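Local coordinates for gluconate kinase (Lactobacillus acidophilus, PDB 3LL3), which probably transfers phosphate from ATP to a sugar substrate such as gluconate or xylulose, as a carbohydrate kinase of the FGGY family, at residues L257-S262 against F378-A383; G402-D407 against Q411-I416; G300-W305 against R370-G375; I265-D270 against S385-N390. All coordinates share one frame; numbering follows the deposited sequence.

Contact 1. Residues L257-S262 against F378-A383. With ATP (adenosine-5'-triphosphate), chain C.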
# COMPACT_ATOMS: atom_id res chain seq x y z
N LEU A 257 5.13 -8.92 -26.07
CA LEU A 257 4.99 -8.88 -24.61
C LEU A 257 5.22 -10.29 -24.08
O LEU A 257 4.46 -11.23 -24.39
CB LEU A 257 3.58 -8.44 -24.21
CG LEU A 257 3.25 -8.59 -22.72
CD1 LEU A 257 4.09 -7.57 -21.94
CD2 LEU A 257 1.79 -8.42 -22.47
N ASN A 258 6.28 -10.47 -23.31
CA ASN A 258 6.47 -11.76 -22.68
C ASN A 258 6.44 -11.57 -21.19
O ASN A 258 7.05 -10.63 -20.66
CB ASN A 258 7.79 -12.37 -23.08
CG ASN A 258 8.03 -13.71 -22.41
OD1 ASN A 258 7.45 -14.72 -22.78
ND2 ASN A 258 8.90 -13.71 -21.40
N VAL A 259 5.73 -12.44 -20.49
CA VAL A 259 5.67 -12.33 -19.03
C VAL A 259 5.74 -13.69 -18.39
O VAL A 259 4.78 -14.46 -18.41
CB VAL A 259 4.42 -11.59 -18.54
CG1 VAL A 259 4.56 -11.29 -17.07
CG2 VAL A 259 4.18 -10.32 -19.33
N GLY A 260 6.90 -14.01 -17.85
CA GLY A 260 7.06 -15.21 -17.07
C GLY A 260 7.33 -14.77 -15.65
O GLY A 260 6.56 -14.00 -15.07
N THR A 261 8.43 -15.26 -15.08
CA THR A 261 8.86 -14.79 -13.77
C THR A 261 9.07 -13.27 -13.83
O THR A 261 8.56 -12.50 -12.99
CB THR A 261 10.13 -15.54 -13.31
OG1 THR A 261 9.87 -16.95 -13.33
CG2 THR A 261 10.51 -15.13 -11.91
N SER A 262 9.81 -12.84 -14.85
CA SER A 262 9.95 -11.41 -15.13
C SER A 262 9.28 -11.15 -16.47
O SER A 262 8.83 -12.08 -17.13
CB SER A 262 11.42 -11.01 -15.14
OG SER A 262 12.14 -11.70 -16.17
N PHE A 378 -0.59 -3.16 -15.31
CA PHE A 378 -0.47 -1.70 -15.43
C PHE A 378 1.01 -1.30 -15.58
O PHE A 378 1.36 -0.41 -16.36
CB PHE A 378 -1.06 -0.99 -14.20
CG PHE A 378 -2.55 -0.69 -14.29
CD1 PHE A 378 -3.11 -0.24 -15.48
CD2 PHE A 378 -3.35 -0.80 -13.16
CE1 PHE A 378 -4.46 0.06 -15.55
CE2 PHE A 378 -4.70 -0.49 -13.22
CZ PHE A 378 -5.26 -0.05 -14.42
N ASN A 379 1.88 -1.94 -14.80
CA ASN A 379 3.30 -1.62 -14.83
C ASN A 379 3.86 -1.90 -16.24
O ASN A 379 4.59 -1.09 -16.80
CB ASN A 379 4.01 -2.47 -13.76
CG ASN A 379 5.51 -2.19 -13.67
OD1 ASN A 379 6.30 -3.12 -13.58
ND2 ASN A 379 5.89 -0.92 -13.67
N LEU A 380 3.49 -3.04 -16.79
CA LEU A 380 3.86 -3.42 -18.15
C LEU A 380 3.29 -2.45 -19.18
O LEU A 380 3.92 -2.16 -20.19
CB LEU A 380 3.39 -4.85 -18.46
CG LEU A 380 4.17 -5.98 -17.78
CD1 LEU A 380 3.32 -7.25 -17.67
CD2 LEU A 380 5.49 -6.25 -18.46
N TYR A 381 2.08 -1.96 -18.94
CA TYR A 381 1.46 -1.03 -19.87
C TYR A 381 2.14 0.32 -19.77
O TYR A 381 2.22 1.06 -20.74
CB TYR A 381 -0.03 -0.89 -19.58
CG TYR A 381 -0.74 0.11 -20.45
CD1 TYR A 381 -0.86 -0.09 -21.83
CD2 TYR A 381 -1.31 1.24 -19.90
CE1 TYR A 381 -1.53 0.83 -22.62
CE2 TYR A 381 -1.98 2.16 -20.68
CZ TYR A 381 -2.10 1.95 -22.04
OH TYR A 381 -2.79 2.88 -22.80
N ASP A 382 2.61 0.63 -18.57
CA ASP A 382 3.39 1.84 -18.29
C ASP A 382 4.68 1.80 -19.15
O ASP A 382 5.03 2.77 -19.83
CB ASP A 382 3.71 1.87 -16.79
CG ASP A 382 4.37 3.17 -16.33
OD1 ASP A 382 4.63 4.06 -17.16
OD2 ASP A 382 4.63 3.31 -15.11
N ALA A 383 5.37 0.66 -19.12
CA ALA A 383 6.59 0.50 -19.92
C ALA A 383 6.26 0.54 -21.41
O ALA A 383 6.90 1.24 -22.17
CB ALA A 383 7.33 -0.78 -19.55
PG ATP C . 11.38 -19.94 -18.93
O1G ATP C . 10.81 -21.20 -18.01
O2G ATP C . 10.87 -20.11 -20.50
O3G ATP C . 12.84 -19.89 -18.85
PB ATP C . 10.13 -18.43 -16.84
O1B ATP C . 9.74 -16.85 -16.61
O2B ATP C . 11.05 -18.92 -15.83
O3B ATP C . 10.78 -18.51 -18.37
PA ATP C . 7.26 -19.07 -17.21
O1A ATP C . 7.07 -18.25 -18.62
O2A ATP C . 6.55 -20.34 -17.21
O3A ATP C . 8.82 -19.45 -16.79
O5' ATP C . 6.61 -18.12 -16.04
C5' ATP C . 6.81 -18.49 -14.69
C4' ATP C . 5.78 -17.77 -13.85
O4' ATP C . 4.40 -18.02 -14.10
C3' ATP C . 5.95 -17.64 -12.31
O3' ATP C . 6.59 -16.48 -11.88
C2' ATP C . 4.52 -17.95 -11.73
O2' ATP C . 4.22 -17.22 -10.57
C1' ATP C . 3.67 -17.67 -12.95
N9 ATP C . 2.47 -18.49 -13.03
C8 ATP C . 2.36 -19.83 -12.94
N7 ATP C . 1.00 -20.14 -13.21
C5 ATP C . 0.31 -18.94 -13.48
C6 ATP C . -1.03 -18.66 -13.81
N6 ATP C . -1.98 -19.76 -13.97
N1 ATP C . -1.43 -17.40 -14.03
C2 ATP C . -0.54 -16.35 -13.93
N3 ATP C . 0.78 -16.64 -13.60
C4 ATP C . 1.18 -17.92 -13.38
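L380 carries the helix side of this contact alone, and its two methyl groups meet different residues of the strand. V259 and L380 reach toward each other tip to tip, V259 CG2 lying 3.6 Å from L380 CD1. The approach to L257 is different: the two leucine side chains cross at about a right angle, with L257 CD1 and L380 CD2 4.0 Å apart. L257 has CG anti to the backbone N (chi1 170°), while L380 keeps CG anti to its carbonyl carbon (chi1 -73°), and these settings place the three branched ends in one buried patch. N258, between the two strand residues, points away from the helix, as strand alternation requires. No hydrogen bond joins the segments.

The polar part belongs to the turn that follows the strand and to ATP. T261 N donates to O1B of ATP over 2.6 Å in a nearly straight bond (166°), while the T261 hydroxyl has weaker, longer approaches to the same phosphate group. G260 passes close to the nucleotide, its CA 3.1 Å from ATP O5', and a side chain there would run into O1B. The turn is closed by G260 N bonding to S262 O at 2.8 Å. This glycine-threonine turn between two strands is consistent with the phosphate-binding hairpin of actin-like ATPases.

Strand 254-259 lies inside the C-terminal sheet, paired with strands 263-269 and 396-400; L380 also touches V296 of strand 289-296, while F378 and Y381 turn to helices 407-417 and 465-485.

Contact 2. Residues G402-D407 against Q411-I416. With ATP (adenosine-5'-triphosphate), chain C.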
# COMPACT_ATOMS: atom_id res chain seq x y z
N GLY A 402 4.39 -17.63 -18.91
CA GLY A 402 3.58 -18.34 -17.95
C GLY A 402 2.57 -17.48 -17.20
O GLY A 402 1.56 -18.00 -16.71
N PHE A 403 2.83 -16.18 -17.08
CA PHE A 403 1.90 -15.31 -16.36
C PHE A 403 0.64 -15.10 -17.18
O PHE A 403 -0.42 -14.83 -16.63
CB PHE A 403 2.55 -13.96 -16.02
CG PHE A 403 1.63 -13.01 -15.31
CD1 PHE A 403 1.16 -13.30 -14.03
CD2 PHE A 403 1.23 -11.82 -15.92
CE1 PHE A 403 0.31 -12.42 -13.37
CE2 PHE A 403 0.36 -10.93 -15.26
CZ PHE A 403 -0.09 -11.23 -13.98
N LEU A 404 0.77 -15.22 -18.49
CA LEU A 404 -0.32 -15.05 -19.44
C LEU A 404 -0.98 -16.37 -19.83
O LEU A 404 -1.57 -16.46 -20.89
CB LEU A 404 0.18 -14.38 -20.72
CG LEU A 404 0.95 -13.09 -20.48
CD1 LEU A 404 1.41 -12.50 -21.81
CD2 LEU A 404 0.14 -12.08 -19.65
N LYS A 405 -0.88 -17.37 -18.97
CA LYS A 405 -1.48 -18.67 -19.25
C LYS A 405 -2.99 -18.60 -19.34
O LYS A 405 -3.57 -19.16 -20.24
CB LYS A 405 -1.10 -19.71 -18.19
CG LYS A 405 -1.53 -21.12 -18.58
CD LYS A 405 -1.62 -22.06 -17.38
CE LYS A 405 -0.27 -22.30 -16.75
NZ LYS A 405 0.80 -22.59 -17.77
N SER A 406 -3.61 -17.91 -18.39
CA SER A 406 -5.06 -17.93 -18.26
C SER A 406 -5.75 -16.99 -19.23
O SER A 406 -5.23 -15.93 -19.57
CB SER A 406 -5.46 -17.55 -16.84
OG SER A 406 -5.22 -16.16 -16.66
N ASP A 407 -6.95 -17.37 -19.66
CA ASP A 407 -7.82 -16.46 -20.40
C ASP A 407 -8.10 -15.16 -19.65
O ASP A 407 -8.28 -14.11 -20.25
CB ASP A 407 -9.17 -17.13 -20.69
CG ASP A 407 -9.09 -18.10 -21.83
OD1 ASP A 407 -8.01 -18.20 -22.47
OD2 ASP A 407 -10.11 -18.75 -22.09
N GLN A 411 -7.18 -11.61 -21.32
CA GLN A 411 -8.22 -10.63 -21.59
C GLN A 411 -7.98 -9.33 -20.85
O GLN A 411 -8.26 -8.23 -21.36
CB GLN A 411 -9.61 -11.20 -21.22
CG GLN A 411 -10.75 -10.28 -21.61
CD GLN A 411 -10.83 -10.10 -23.12
OE1 GLN A 411 -10.90 -8.98 -23.63
NE2 GLN A 411 -10.81 -11.22 -23.84
N LEU A 412 -7.49 -9.46 -19.63
CA LEU A 412 -7.17 -8.28 -18.83
C LEU A 412 -6.10 -7.44 -19.54
O LEU A 412 -6.17 -6.20 -19.57
CB LEU A 412 -6.67 -8.72 -17.45
CG LEU A 412 -7.30 -7.97 -16.30
CD1 LEU A 412 -6.97 -8.64 -14.98
CD2 LEU A 412 -6.77 -6.57 -16.32
N CYS A 413 -5.11 -8.10 -20.11
CA CYS A 413 -4.06 -7.38 -20.87
C CYS A 413 -4.69 -6.65 -22.04
O CYS A 413 -4.39 -5.48 -22.28
CB CYS A 413 -3.01 -8.35 -21.41
SG CYS A 413 -1.85 -8.96 -20.15
N ALA A 414 -5.54 -7.35 -22.77
CA ALA A 414 -6.27 -6.75 -23.89
C ALA A 414 -7.03 -5.50 -23.43
O ALA A 414 -7.00 -4.47 -24.10
CB ALA A 414 -7.23 -7.76 -24.49
N ASN A 415 -7.75 -5.63 -22.31
CA ASN A 415 -8.54 -4.53 -21.78
C ASN A 415 -7.72 -3.32 -21.29
O ASN A 415 -8.14 -2.17 -21.47
CB ASN A 415 -9.44 -5.05 -20.66
CG ASN A 415 -10.49 -6.03 -21.17
OD1 ASN A 415 -10.68 -6.16 -22.38
ND2 ASN A 415 -11.16 -6.72 -20.26
N ILE A 416 -6.56 -3.58 -20.67
CA ILE A 416 -5.66 -2.53 -20.20
C ILE A 416 -4.86 -1.89 -21.34
O ILE A 416 -4.80 -0.66 -21.44
CB ILE A 416 -4.73 -3.04 -19.10
CG1 ILE A 416 -5.53 -3.24 -17.80
CG2 ILE A 416 -3.55 -2.09 -18.89
CD1 ILE A 416 -4.76 -3.95 -16.71
PG ATP C . 11.38 -19.94 -18.93
O1G ATP C . 10.81 -21.20 -18.01
O2G ATP C . 10.87 -20.11 -20.50
O3G ATP C . 12.84 -19.89 -18.85
PB ATP C . 10.13 -18.43 -16.84
O1B ATP C . 9.74 -16.85 -16.61
O2B ATP C . 11.05 -18.92 -15.83
O3B ATP C . 10.78 -18.51 -18.37
PA ATP C . 7.26 -19.07 -17.21
O1A ATP C . 7.07 -18.25 -18.62
O2A ATP C . 6.55 -20.34 -17.21
O3A ATP C . 8.82 -19.45 -16.79
O5' ATP C . 6.61 -18.12 -16.04
C5' ATP C . 6.81 -18.49 -14.69
C4' ATP C . 5.78 -17.77 -13.85
O4' ATP C . 4.40 -18.02 -14.10
C3' ATP C . 5.95 -17.64 -12.31
O3' ATP C . 6.59 -16.48 -11.88
C2' ATP C . 4.52 -17.95 -11.73
O2' ATP C . 4.22 -17.22 -10.57
C1' ATP C . 3.67 -17.67 -12.95
N9 ATP C . 2.47 -18.49 -13.03
C8 ATP C . 2.36 -19.83 -12.94
N7 ATP C . 1.00 -20.14 -13.21
C5 ATP C . 0.31 -18.94 -13.48
C6 ATP C . -1.03 -18.66 -13.81
N6 ATP C . -1.98 -19.76 -13.97
N1 ATP C . -1.43 -17.40 -14.03
C2 ATP C . -0.54 -16.35 -13.93
N3 ATP C . 0.78 -16.64 -13.60
C4 ATP C . 1.18 -17.92 -13.38
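L404 and C413 meet because each sets its first torsion with the side-chain branch anti to the carbonyl carbon: L404 at chi1 -53° with an extended end, C413 at chi1 -75°. L404 CD2 thereby comes 3.7 Å from C413 SG, a buried apolar touch that ties the glycine-rich loop to the helix it leads into. The loop probably corresponds to the adenosine motif of the actin-like ATPase fold, where the chain passes from a strand into a helix beside the nucleotide.

G402 N donates to ATP O1A over 2.8 Å in a fairly straight bond, so the loop grips the alpha-phosphate by its backbone. The F403 ring sits obliquely beside the N3 and C2 side of the adenine, CD1 lying 3.4 Å from ATP N3, and the F403 carbonyl O stands 3.1 Å from ATP C2. Shortening F403 to an alanine would probably open a gap beside N3 and C2 and leave that edge of the adenine less firmly placed. The aliphatic part of K405 passes the exocyclic amine, with CD 4.1 Å from ATP N6.

Further along, S406 is the N-cap of helix 407-417, its OG accepting from V409 N, and L404 O takes a bond from R410 NE. The D407 carboxylate is held through OD1 by Y461 OH. Helix 407-417 packs beyond this on Y471 and on I377 of helix 365-388. Its first turn closes where Q411 N donates to D407 O over 2.9 Å with an N-H...O angle of 159°, while Q411 CB sits 3.3 Å from that same oxygen.

Contact 3. Residues G300-W305 against R370-G375. With ATP (adenosine-5'-triphosphate), chain C.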
# COMPACT_ATOMS: atom_id res chain seq x y z
N GLY A 300 5.55 -12.51 -13.07
CA GLY A 300 4.94 -13.62 -12.37
C GLY A 300 5.55 -13.86 -11.01
O GLY A 300 4.92 -14.48 -10.15
N ILE A 301 6.79 -13.40 -10.81
CA ILE A 301 7.45 -13.53 -9.52
C ILE A 301 6.65 -12.83 -8.43
O ILE A 301 6.62 -13.26 -7.28
CB ILE A 301 8.90 -12.98 -9.57
CG1 ILE A 301 9.66 -13.31 -8.28
CG2 ILE A 301 8.93 -11.44 -9.82
CD1 ILE A 301 11.19 -13.28 -8.46
N VAL A 302 6.00 -11.73 -8.80
CA VAL A 302 5.18 -10.97 -7.88
C VAL A 302 3.80 -11.63 -7.72
O VAL A 302 3.24 -11.65 -6.63
CB VAL A 302 5.05 -9.49 -8.33
CG1 VAL A 302 4.00 -8.77 -7.49
CG2 VAL A 302 6.42 -8.78 -8.20
N PHE A 303 3.28 -12.19 -8.80
CA PHE A 303 2.08 -13.02 -8.71
C PHE A 303 2.31 -14.17 -7.73
O PHE A 303 1.46 -14.47 -6.91
CB PHE A 303 1.71 -13.58 -10.08
CG PHE A 303 0.55 -14.52 -10.07
CD1 PHE A 303 0.75 -15.88 -9.92
CD2 PHE A 303 -0.75 -14.04 -10.16
CE1 PHE A 303 -0.32 -16.77 -9.90
CE2 PHE A 303 -1.83 -14.92 -10.15
CZ PHE A 303 -1.61 -16.29 -10.01
N ASN A 304 3.47 -14.80 -7.84
CA ASN A 304 3.85 -15.84 -6.91
C ASN A 304 3.92 -15.35 -5.47
O ASN A 304 3.38 -15.99 -4.58
CB ASN A 304 5.20 -16.43 -7.31
CG ASN A 304 5.53 -17.68 -6.53
OD1 ASN A 304 6.53 -17.73 -5.79
ND2 ASN A 304 4.71 -18.71 -6.69
N TRP A 305 4.59 -14.21 -5.24
CA TRP A 305 4.63 -13.64 -3.89
C TRP A 305 3.23 -13.41 -3.33
O TRP A 305 2.95 -13.76 -2.18
CB TRP A 305 5.43 -12.33 -3.86
CG TRP A 305 5.24 -11.57 -2.57
CD1 TRP A 305 5.97 -11.71 -1.41
CD2 TRP A 305 4.24 -10.57 -2.30
NE1 TRP A 305 5.49 -10.84 -0.45
CE2 TRP A 305 4.43 -10.14 -0.96
CE3 TRP A 305 3.22 -9.99 -3.06
CZ2 TRP A 305 3.63 -9.16 -0.37
CZ3 TRP A 305 2.42 -9.01 -2.46
CH2 TRP A 305 2.63 -8.61 -1.13
N ARG A 370 -6.98 -9.14 -7.01
CA ARG A 370 -7.13 -8.60 -8.35
C ARG A 370 -6.25 -7.38 -8.57
O ARG A 370 -5.72 -7.18 -9.66
CB ARG A 370 -8.59 -8.29 -8.70
CG ARG A 370 -8.71 -8.04 -10.19
CD ARG A 370 -9.91 -7.25 -10.60
NE ARG A 370 -10.95 -8.12 -11.08
CZ ARG A 370 -11.36 -8.22 -12.34
NH1 ARG A 370 -10.84 -7.48 -13.31
NH2 ARG A 370 -12.31 -9.06 -12.62
N ALA A 371 -6.12 -6.54 -7.55
CA ALA A 371 -5.27 -5.36 -7.65
C ALA A 371 -3.84 -5.76 -7.97
O ALA A 371 -3.16 -5.04 -8.69
CB ALA A 371 -5.30 -4.51 -6.35
N VAL A 372 -3.39 -6.88 -7.43
CA VAL A 372 -2.03 -7.35 -7.70
C VAL A 372 -1.89 -7.65 -9.20
O VAL A 372 -0.96 -7.18 -9.86
CB VAL A 372 -1.67 -8.62 -6.90
CG1 VAL A 372 -0.39 -9.26 -7.46
CG2 VAL A 372 -1.53 -8.30 -5.39
N ILE A 373 -2.85 -8.40 -9.74
CA ILE A 373 -2.81 -8.78 -11.15
C ILE A 373 -2.90 -7.55 -12.03
O ILE A 373 -2.16 -7.41 -13.00
CB ILE A 373 -3.93 -9.77 -11.52
CG1 ILE A 373 -3.68 -11.11 -10.83
CG2 ILE A 373 -3.95 -10.00 -13.03
CD1 ILE A 373 -4.92 -12.00 -10.71
N GLU A 374 -3.83 -6.65 -11.70
CA GLU A 374 -3.97 -5.41 -12.44
C GLU A 374 -2.73 -4.52 -12.37
O GLU A 374 -2.36 -3.89 -13.37
CB GLU A 374 -5.20 -4.64 -11.99
CG GLU A 374 -6.52 -5.30 -12.43
CD GLU A 374 -7.75 -4.68 -11.80
OE1 GLU A 374 -7.61 -3.82 -10.89
OE2 GLU A 374 -8.88 -5.06 -12.21
N GLY A 375 -2.10 -4.45 -11.19
CA GLY A 375 -0.90 -3.66 -11.00
C GLY A 375 0.26 -4.19 -11.83
O GLY A 375 1.00 -3.43 -12.46
PG ATP C . 11.38 -19.94 -18.93
O1G ATP C . 10.81 -21.20 -18.01
O2G ATP C . 10.87 -20.11 -20.50
O3G ATP C . 12.84 -19.89 -18.85
PB ATP C . 10.13 -18.43 -16.84
O1B ATP C . 9.74 -16.85 -16.61
O2B ATP C . 11.05 -18.92 -15.83
O3B ATP C . 10.78 -18.51 -18.37
PA ATP C . 7.26 -19.07 -17.21
O1A ATP C . 7.07 -18.25 -18.62
O2A ATP C . 6.55 -20.34 -17.21
O3A ATP C . 8.82 -19.45 -16.79
O5' ATP C . 6.61 -18.12 -16.04
C5' ATP C . 6.81 -18.49 -14.69
C4' ATP C . 5.78 -17.77 -13.85
O4' ATP C . 4.40 -18.02 -14.10
C3' ATP C . 5.95 -17.64 -12.31
O3' ATP C . 6.59 -16.48 -11.88
C2' ATP C . 4.52 -17.95 -11.73
O2' ATP C . 4.22 -17.22 -10.57
C1' ATP C . 3.67 -17.67 -12.95
N9 ATP C . 2.47 -18.49 -13.03
C8 ATP C . 2.36 -19.83 -12.94
N7 ATP C . 1.00 -20.14 -13.21
C5 ATP C . 0.31 -18.94 -13.48
C6 ATP C . -1.03 -18.66 -13.81
N6 ATP C . -1.98 -19.76 -13.97
N1 ATP C . -1.43 -17.40 -14.03
C2 ATP C . -0.54 -16.35 -13.93
N3 ATP C . 0.78 -16.64 -13.60
C4 ATP C . 1.18 -17.92 -13.38
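F303 and I373 lie side by side and point the same way, with I373 CG1 at the edge of the phenyl ring, 4.2 Å from F303 CD2. A second apolar pair joins V302 CG1 and V372 CG1, 4.4 Å apart. No hydrogen bond links the two segments.

Nucleotide contacts come from helix 300-311. With CG anti to the backbone N (chi1 176°), F303 turns one ring face to the base, ATP N3 sitting 3.7 Å above its plane and offset toward the rim. Replacing F303 by a serine would probably strip the adenine of this support and leave I373 CG1 without the ring edge beside it. At the helix start, ATP O2' donates to G300 O over 2.9 Å.

The charges stay on helix 365-388: R370 NH1 reaches E374 OE2 at 3.3 Å, in the guanidinium plane and on the anti side of the carboxylate. E374 is further held by G330 N, S331 OG and Y471 OH. W305 NE1 bonds to the carbonyl O of H363 of the second subunit.

G300, I301, F303 and N304 thus line the ribose and adenine side of the ATP pocket, with I373 behind the F303 ring edge, in the C-terminal domain of an FGGY kinase.

Contact 4. Residues I265-D270 against S385-N390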
# COMPACT_ATOMS: atom_id res chain seq x y z
N ILE A 265 8.55 -5.82 -22.60
CA ILE A 265 7.82 -5.29 -23.75
C ILE A 265 8.82 -4.78 -24.81
O ILE A 265 9.75 -4.04 -24.48
CB ILE A 265 6.81 -4.18 -23.34
CG1 ILE A 265 5.98 -3.73 -24.56
CG2 ILE A 265 7.49 -3.01 -22.67
CD1 ILE A 265 4.89 -4.77 -24.97
N ARG A 266 8.64 -5.20 -26.06
CA ARG A 266 9.59 -4.85 -27.12
C ARG A 266 8.92 -4.62 -28.47
O ARG A 266 7.85 -5.15 -28.76
CB ARG A 266 10.58 -5.97 -27.33
CG ARG A 266 11.31 -6.42 -26.12
CD ARG A 266 12.13 -7.62 -26.47
NE ARG A 266 12.82 -8.18 -25.32
CZ ARG A 266 12.51 -9.34 -24.75
NH1 ARG A 266 11.50 -10.08 -25.22
NH2 ARG A 266 13.22 -9.76 -23.70
N THR A 267 9.62 -3.87 -29.31
CA THR A 267 9.16 -3.61 -30.66
C THR A 267 10.36 -3.26 -31.54
O THR A 267 11.39 -2.84 -31.03
CB THR A 267 8.11 -2.47 -30.68
OG1 THR A 267 7.46 -2.44 -31.96
CG2 THR A 267 8.78 -1.11 -30.40
N ILE A 268 10.23 -3.45 -32.84
CA ILE A 268 11.34 -3.21 -33.76
C ILE A 268 10.98 -2.06 -34.68
O ILE A 268 9.90 -2.05 -35.29
CB ILE A 268 11.63 -4.49 -34.57
CG1 ILE A 268 12.20 -5.56 -33.64
CG2 ILE A 268 12.57 -4.19 -35.74
CD1 ILE A 268 12.31 -6.93 -34.24
N VAL A 269 11.88 -1.07 -34.76
CA VAL A 269 11.63 0.14 -35.54
C VAL A 269 12.72 0.30 -36.60
O VAL A 269 13.75 -0.38 -36.53
CB VAL A 269 11.56 1.40 -34.64
CG1 VAL A 269 10.37 1.31 -33.72
CG2 VAL A 269 12.84 1.54 -33.81
N ASP A 270 12.51 1.19 -37.57
CA ASP A 270 13.45 1.25 -38.71
C ASP A 270 14.61 2.23 -38.54
O ASP A 270 15.45 2.36 -39.44
CB ASP A 270 12.74 1.49 -40.04
CG ASP A 270 11.91 2.76 -40.04
OD1 ASP A 270 12.05 3.60 -39.14
OD2 ASP A 270 11.08 2.90 -40.96
N SER A 385 3.80 2.00 -22.90
CA SER A 385 3.40 3.35 -23.26
C SER A 385 4.59 4.29 -23.47
O SER A 385 4.49 5.24 -24.25
CB SER A 385 2.47 3.93 -22.18
OG SER A 385 1.24 3.22 -22.12
N ASN A 386 5.70 4.05 -22.77
CA ASN A 386 6.92 4.81 -23.01
C ASN A 386 7.44 4.59 -24.44
O ASN A 386 7.92 5.52 -25.07
CB ASN A 386 8.01 4.43 -22.01
CG ASN A 386 7.73 4.96 -20.63
OD1 ASN A 386 6.94 5.88 -20.45
ND2 ASN A 386 8.39 4.38 -19.63
N LEU A 387 7.32 3.36 -24.93
CA LEU A 387 7.76 2.97 -26.27
C LEU A 387 6.93 3.64 -27.37
O LEU A 387 7.47 4.19 -28.33
CB LEU A 387 7.59 1.46 -26.43
CG LEU A 387 8.67 0.39 -26.30
CD1 LEU A 387 9.83 0.77 -25.40
CD2 LEU A 387 8.03 -0.94 -25.88
N ILE A 388 5.61 3.56 -27.21
CA ILE A 388 4.65 4.02 -28.21
C ILE A 388 4.58 5.53 -28.22
O ILE A 388 4.57 6.16 -29.27
CB ILE A 388 3.24 3.52 -27.84
CG1 ILE A 388 3.23 2.01 -27.65
CG2 ILE A 388 2.21 3.94 -28.89
CD1 ILE A 388 1.86 1.49 -27.22
N LYS A 389 4.52 6.10 -27.03
CA LYS A 389 4.38 7.54 -26.86
C LYS A 389 3.16 8.05 -27.63
O LYS A 389 2.00 7.73 -27.30
CB LYS A 389 5.66 8.26 -27.28
CG LYS A 389 6.17 9.26 -26.24
CD LYS A 389 5.88 8.75 -24.82
CE LYS A 389 6.89 9.28 -23.81
NZ LYS A 389 6.53 8.88 -22.41
N ASN A 390 3.41 8.85 -28.67
CA ASN A 390 2.33 9.37 -29.49
C ASN A 390 2.43 8.84 -30.93
O ASN A 390 1.87 9.43 -31.85
CB ASN A 390 2.30 10.91 -29.46
CG ASN A 390 1.83 11.46 -28.11
OD1 ASN A 390 0.78 11.08 -27.58
ND2 ASN A 390 2.61 12.39 -27.55
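L387 lies against one face of the peptide group joining I265 to R266: its CD2 sits above that flat unit, 3.8 Å from I265 O and 4.3 Å from R266 N. The polar edges of the strand backbone are engaged within the sheet, I265 pairing with G294 on one neighbouring strand and R266 with A256 on another. An apolar methyl covers this face.

The side chains of I265 and L387 slide past each other in opposite directions. I265 has CG1 anti to the backbone N (chi1 -175°), which brings that atom 3.7 Å from L387 CD2, and CG2 of the same isoleucine is 3.9 Å away, so one leucine methyl is held by two branches. L387 is modelled with first and second torsions (-100° and 27°) that are not staggered, perhaps in response to this fit. On its other flank the branch point CG lies 4.4 Å from T267 CG2; the hydroxyl of T267 is bonded to H254 O.

No hydrogen bond crosses. L387 belongs to the last turn of helix 365-388, which closes with K389 N on S385 O at 2.9 Å before K389 leaves with positive phi. Y280 also touches L387.

Strand alternation splits the roles of the residues: I265 and T267 turn toward the helix, while R266 points away, its side chain touching the bound D-xylulose and helix 239-245. A helix thus packs by its end on one face of a sheet from whose other face R266 reaches the bound D-xylulose, as expected of the layered actin-like ATPase fold of FGGY kinases.

In the fold
Three contacts share ATP: the turn of contact 1 holds the beta-phosphate, contact 2 the alpha-phosphate and the base, contact 3 the ribose and the base. Backbone pairs knit them together, V259 O lying 2.9 Å from F403 N, G260 O 2.7 Å from G300 N and T261 O 2.9 Å from I301 N. The two phenylalanines also meet, F403 CE1 to F303 CD2 at 3.7 Å. Helix 365-388 runs through contacts 3, 1 and 4 in that order. Contact 4 is centred 14 Å from contact 1 and 24 Å from contact 3; its strand 263-269 neighbours strand 254-259 of contact 1 in the sheet, and the R266 side chain lies about 4 Å from bound D-xylulose.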